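Probable enoyl-CoA hydratase/isomerase (Pseudomonas aeruginosa, PDB 7CRD) binds coenzyme A and probably shifts the double bond of delta(3)-enoyl-CoA substrates to the delta(2) position. Local coordinates at residues V51-G56 and K93-A98; L116-R121 and E186-A191. All coordinates share one frame; numbering follows the deposited sequence.

Overall arrangement
Contact 1 is core, a strand-to-strand pairing in the main sheet of the crotonase-like fold; contact 2 is partly buried, where helix 182-196 lies on that same sheet nearer the surface. Strands 95-99 and 116-120 are neighbours, probably tied by A97 N to L116 O and F118 N to A97 O, so the two contacts share one scaffold. A188 joins them directly: its methyl packs on L52 and A98 of contact 1 and also meets F118 in contact 2. Their chemistry differs accordingly. Backbone hydrogen bonds and a threonine hydroxyl hold 51-56 to 93-98, whereas an aromatic edge-to-face pair and alanine methyls join 116-121 to 186-191.

Contact 1: V51-G56 and K93-A98; sequences VLITGG and KPVIAA
Strands 51-54 and 95-98 run parallel as neighbours in the main sheet of the crotonase fold, their axes 4.6 Å apart at closest and 24° between directions. V51 pairs with V95, L52 with I96 and I53 with A97. Both V51 and I53 use their N-H and C=O on this neighbour: V51 N reaches P94 O, V51 O takes I96 N at 2.8 Å, I53 N donates to I96 O and I53 O accepts from A98 N. L52 turns its own backbone the other way, to L14 and L16 of strand 13-18.

L52, T54, I96 and A98 share the face that helix 182-196 covers. L52 swings CG opposite its backbone N (chi1 171°), which carries CD1 across to the next strand; L52 CD1 sits tightly over I96 O at 3.1 Å and also touches I96 CG2 and, at 3.9 Å, A98 CB. On the other face the end of I53 crosses V95 obliquely, I53 CD1 lying 3.8 Å from V95 CG1, while F91 packs on V51 and L111 and C114 on A97.

At the end of the strand, T54 OG1 does two jobs. With chi1 at -174°, T54 OG1 lies opposite the backbone N, donates to A98 O at 2.9 Å, from a little off the carbonyl plane, and accepts from G56 N at 3.1 Å, an ST turn that bends the chain as the strand ends. From here the chain runs on toward S62, N64, D65 and I66, where CoA has been observed. A water sits in the same corner and accepts from G55 N at 3.1 Å, with A98 O and G56 O both placed to accept from it, though more acceptors lie in reach than it has protons; G56 O also takes the amide ND2 of N100.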
loop_
_atom_site.group_PDB
_atom_site.type_symbol
_atom_site.label_atom_id
_atom_site.label_comp_id
_atom_site.label_asym_id
_atom_site.label_seq_id
_atom_site.Cartn_x
_atom_site.Cartn_y
_atom_site.Cartn_z
ATOM N N VAL A 51 13.415 -2.951 2.962
ATOM C CA VAL A 51 12.850 -2.258 1.808
ATOM C C VAL A 51 12.071 -1.034 2.280
ATOM O O VAL A 51 11.309 -1.107 3.254
ATOM C CB VAL A 51 11.957 -3.212 0.984
ATOM C CG1 VAL A 51 11.151 -2.435 -0.070
ATOM C CG2 VAL A 51 12.809 -4.289 0.329
ATOM N N LEU A 52 12.260 0.093 1.591
ATOM C CA LEU A 52 11.511 1.321 1.844
ATOM C C LEU A 52 10.674 1.649 0.619
ATOM O O LEU A 52 11.176 1.605 -0.508
ATOM C CB LEU A 52 12.438 2.504 2.163
ATOM C CG LEU A 52 11.763 3.888 2.230
ATOM C CD1 LEU A 52 10.902 4.013 3.484
ATOM C CD2 LEU A 52 12.769 5.042 2.167
ATOM N N ILE A 53 9.405 1.975 0.835
ATOM C CA ILE A 53 8.492 2.346 -0.239
ATOM C C ILE A 53 8.069 3.791 -0.030
ATOM O O ILE A 53 7.630 4.157 1.067
ATOM C CB ILE A 53 7.259 1.424 -0.284
ATOM C CG1 ILE A 53 7.682 -0.032 -0.413
ATOM C CG2 ILE A 53 6.368 1.793 -1.481
ATOM C CD1 ILE A 53 6.496 -0.980 -0.484
ATOM N N THR A 54 8.183 4.607 -1.079
ATOM C CA THR A 54 7.862 6.018 -0.944
ATOM C C THR A 54 7.509 6.595 -2.307
ATOM O O THR A 54 7.868 6.047 -3.350
ATOM C CB THR A 54 9.033 6.794 -0.333
ATOM O OG1 THR A 54 8.636 8.144 -0.088
ATOM C CG2 THR A 54 10.213 6.773 -1.297
ATOM N N GLY A 55 6.801 7.718 -2.276
ATOM C CA GLY A 55 6.558 8.485 -3.475
ATOM C C GLY A 55 7.304 9.803 -3.477
ATOM O O GLY A 55 7.153 10.596 -4.409
ATOM N N GLY A 56 8.088 10.063 -2.437
ATOM C CA GLY A 56 8.853 11.293 -2.331
ATOM C C GLY A 56 8.273 12.279 -1.331
ATOM O O GLY A 56 7.438 11.953 -0.489
ATOM N N LYS A 93 11.067 -9.803 4.743
ATOM C CA LYS A 93 11.979 -8.840 5.333
ATOM C C LYS A 93 11.236 -7.567 5.730
ATOM O O LYS A 93 10.102 -7.338 5.298
ATOM C CB LYS A 93 13.105 -8.525 4.344
ATOM C CG LYS A 93 14.070 -9.703 4.113
ATOM C CD LYS A 93 14.984 -9.466 2.905
ATOM C CE LYS A 93 15.824 -10.693 2.560
ATOM N NZ LYS A 93 16.688 -10.449 1.351
ATOM N N PRO A 94 11.825 -6.717 6.572
ATOM C CA PRO A 94 11.131 -5.475 6.949
ATOM C C PRO A 94 10.839 -4.600 5.738
ATOM O O PRO A 94 11.677 -4.437 4.848
ATOM C CB PRO A 94 12.115 -4.798 7.913
ATOM C CG PRO A 94 12.843 -5.948 8.525
ATOM C CD PRO A 94 13.034 -6.928 7.395
ATOM N N VAL A 95 9.619 -4.060 5.703
ATOM C CA VAL A 95 9.186 -3.069 4.717
ATOM C C VAL A 95 8.738 -1.833 5.468
ATOM O O VAL A 95 7.927 -1.936 6.396
ATOM C CB VAL A 95 8.012 -3.572 3.856
ATOM C CG1 VAL A 95 7.707 -2.564 2.740
ATOM C CG2 VAL A 95 8.316 -4.886 3.272
ATOM N N ILE A 96 9.205 -0.672 5.025
ATOM C CA ILE A 96 8.916 0.609 5.661
ATOM C C ILE A 96 8.299 1.528 4.617
ATOM O O ILE A 96 8.836 1.670 3.515
ATOM C CB ILE A 96 10.189 1.240 6.254
ATOM C CG1 ILE A 96 10.811 0.321 7.297
ATOM C CG2 ILE A 96 9.871 2.636 6.851
ATOM C CD1 ILE A 96 12.080 0.925 7.925
ATOM N N ALA A 97 7.170 2.132 4.950
ATOM C CA ALA A 97 6.544 3.122 4.090
ATOM C C ALA A 97 6.860 4.532 4.584
ATOM O O ALA A 97 6.767 4.817 5.783
ATOM C CB ALA A 97 5.027 2.919 4.050
ATOM N N ALA A 98 7.184 5.429 3.652
ATOM C CA ALA A 98 7.353 6.849 3.958
ATOM C C ALA A 98 6.367 7.614 3.089
ATOM O O ALA A 98 6.553 7.711 1.870
ATOM C CB ALA A 98 8.787 7.309 3.716
HETATM O O HOH W 1 5.622 9.799 -0.293
#

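Contact 2: L116-R121 and E186-A191; sequences LVFVGR and EHARDA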
loop_
_atom_site.group_PDB
_atom_site.type_symbol
_atom_site.label_atom_id
_atom_site.label_comp_id
_atom_site.label_asym_id
_atom_site.label_seq_id
_atom_site.Cartn_x
_atom_site.Cartn_y
_atom_site.Cartn_z
ATOM N N LEU A 116 6.724 -0.880 9.248
ATOM C CA LEU A 116 6.656 0.461 9.828
ATOM C C LEU A 116 6.058 1.411 8.811
ATOM O O LEU A 116 6.295 1.277 7.607
ATOM C CB LEU A 116 8.044 0.998 10.276
ATOM C CG LEU A 116 8.765 0.221 11.383
ATOM C CD1 LEU A 116 10.167 0.783 11.617
ATOM C CD2 LEU A 116 7.973 0.245 12.686
ATOM N N VAL A 117 5.279 2.365 9.296
ATOM C CA VAL A 117 4.617 3.347 8.443
ATOM C C VAL A 117 4.861 4.730 9.037
ATOM O O VAL A 117 4.479 4.988 10.182
ATOM C CB VAL A 117 3.111 3.054 8.321
ATOM C CG1 VAL A 117 2.403 4.139 7.482
ATOM C CG2 VAL A 117 2.911 1.687 7.674
ATOM N N PHE A 118 5.513 5.606 8.270
ATOM C CA PHE A 118 5.735 6.995 8.664
ATOM C C PHE A 118 5.034 7.902 7.676
ATOM O O PHE A 118 5.168 7.722 6.460
ATOM C CB PHE A 118 7.232 7.308 8.725
ATOM C CG PHE A 118 7.950 6.465 9.733
ATOM C CD1 PHE A 118 7.763 6.685 11.092
ATOM C CD2 PHE A 118 8.757 5.420 9.329
ATOM C CE1 PHE A 118 8.385 5.858 12.019
ATOM C CE2 PHE A 118 9.378 4.594 10.246
ATOM C CZ PHE A 118 9.200 4.825 11.588
ATOM N N VAL A 119 4.296 8.870 8.195
ATOM C CA VAL A 119 3.482 9.739 7.360
ATOM C C VAL A 119 3.766 11.186 7.735
ATOM O O VAL A 119 4.119 11.495 8.879
ATOM C CB VAL A 119 1.977 9.420 7.519
ATOM C CG1 VAL A 119 1.679 7.951 7.212
ATOM C CG2 VAL A 119 1.537 9.713 8.943
ATOM N N GLY A 120 3.614 12.081 6.762
ATOM C CA GLY A 120 3.547 13.496 7.091
ATOM C C GLY A 120 2.255 13.774 7.833
ATOM O O GLY A 120 1.211 13.197 7.534
ATOM N N ARG A 121 2.314 14.663 8.833
ATOM C CA ARG A 121 1.103 14.847 9.618
ATOM C C ARG A 121 -0.054 15.393 8.786
ATOM O O ARG A 121 -1.214 15.152 9.134
ATOM C CB ARG A 121 1.381 15.745 10.824
ATOM C CG ARG A 121 1.617 17.185 10.492
ATOM C CD ARG A 121 1.952 17.978 11.784
ATOM N NE ARG A 121 2.867 17.228 12.634
ATOM C CZ ARG A 121 4.145 17.536 12.835
ATOM N NH1 ARG A 121 4.886 16.762 13.618
ATOM N NH2 ARG A 121 4.680 18.616 12.274
ATOM N N GLU A 186 13.619 10.828 5.714
ATOM C CA GLU A 186 14.828 10.732 6.527
ATOM C C GLU A 186 14.574 9.910 7.784
ATOM O O GLU A 186 15.382 9.044 8.142
ATOM C CB GLU A 186 15.337 12.145 6.865
ATOM C CG GLU A 186 15.789 12.937 5.618
ATOM C CD GLU A 186 15.855 14.465 5.792
ATOM O OE1 GLU A 186 15.477 14.993 6.863
ATOM O OE2 GLU A 186 16.290 15.149 4.834
ATOM N N HIS A 187 13.433 10.132 8.434
ATOM C CA HIS A 187 13.049 9.316 9.582
ATOM C C HIS A 187 12.871 7.847 9.203
ATOM O O HIS A 187 13.291 6.952 9.947
ATOM C CB HIS A 187 11.766 9.878 10.191
ATOM C CG HIS A 187 11.404 9.250 11.491
ATOM N ND1 HIS A 187 11.889 9.707 12.696
ATOM C CD2 HIS A 187 10.615 8.189 11.778
ATOM C CE1 HIS A 187 11.415 8.952 13.672
ATOM N NE2 HIS A 187 10.633 8.029 13.143
ATOM N N ALA A 188 12.261 7.576 8.044
ATOM C CA ALA A 188 12.084 6.198 7.606
ATOM C C ALA A 188 13.422 5.530 7.334
ATOM O O ALA A 188 13.621 4.357 7.676
ATOM C CB ALA A 188 11.197 6.157 6.357
ATOM N N ARG A 189 14.353 6.260 6.715
ATOM C CA ARG A 189 15.683 5.708 6.483
ATOM C C ARG A 189 16.398 5.436 7.798
ATOM O O ARG A 189 17.095 4.427 7.932
ATOM C CB ARG A 189 16.503 6.666 5.620
ATOM C CG ARG A 189 15.969 6.837 4.213
ATOM C CD ARG A 189 16.800 7.859 3.462
ATOM N NE ARG A 189 18.231 7.680 3.684
ATOM C CZ ARG A 189 19.027 7.078 2.810
ATOM N NH1 ARG A 189 20.331 6.944 3.046
ATOM N NH2 ARG A 189 18.506 6.600 1.688
ATOM N N ASP A 190 16.240 6.326 8.783
ATOM C CA ASP A 190 16.873 6.067 10.074
ATOM C C ASP A 190 16.248 4.854 10.759
ATOM O O ASP A 190 16.951 4.104 11.456
ATOM C CB ASP A 190 16.803 7.322 10.954
ATOM C CG ASP A 190 17.874 8.356 10.579
ATOM O OD1 ASP A 190 18.918 7.962 10.020
ATOM O OD2 ASP A 190 17.675 9.560 10.828
ATOM N N ALA A 191 14.952 4.614 10.536
ATOM C CA ALA A 191 14.339 3.389 11.051
ATOM C C ALA A 191 14.920 2.155 10.368
ATOM O O ALA A 191 15.129 1.121 11.018
ATOM C CB ALA A 191 12.815 3.434 10.867
#
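A191 N donates to H187 O at 2.9 Å, the helical bond that sets these two residues a turn apart, and both send their side chains toward the strand 116-120. The ring of F118 meets both of them and A188, and carries most of the contact. H187 meets it edge-on: the imidazole stands nearly upright on one face of the phenyl, planes at 76° and centroids 4.5 Å apart, a T-shaped pair. H187 CD2 makes the approach, 3.2 Å from F118 CE1 and displaced toward the rim of the phenyl, with NE2 close behind. With CG opposite its backbone N (chi1 -171°), the H187 ring reaches over toward the strand and brings CD2 to the F118 face.

Here helix 182-196 packs on the main sheet of the crotonase fold, its segment nearly antiparallel to the strand at 163°. A188 comes up obliquely to the F118 ring, A188 CB 3.9 Å from F118 CD2, and the same methyl also rests on I96 of the neighbouring strand. Farther along, A191 CB touches two strand residues at once, 3.7 Å from F118 CE2 and 3.8 Å from L116 CD1. L178 of strand 176-178 touches both F118 and H187, and F195, one turn beyond A191, packs against L116.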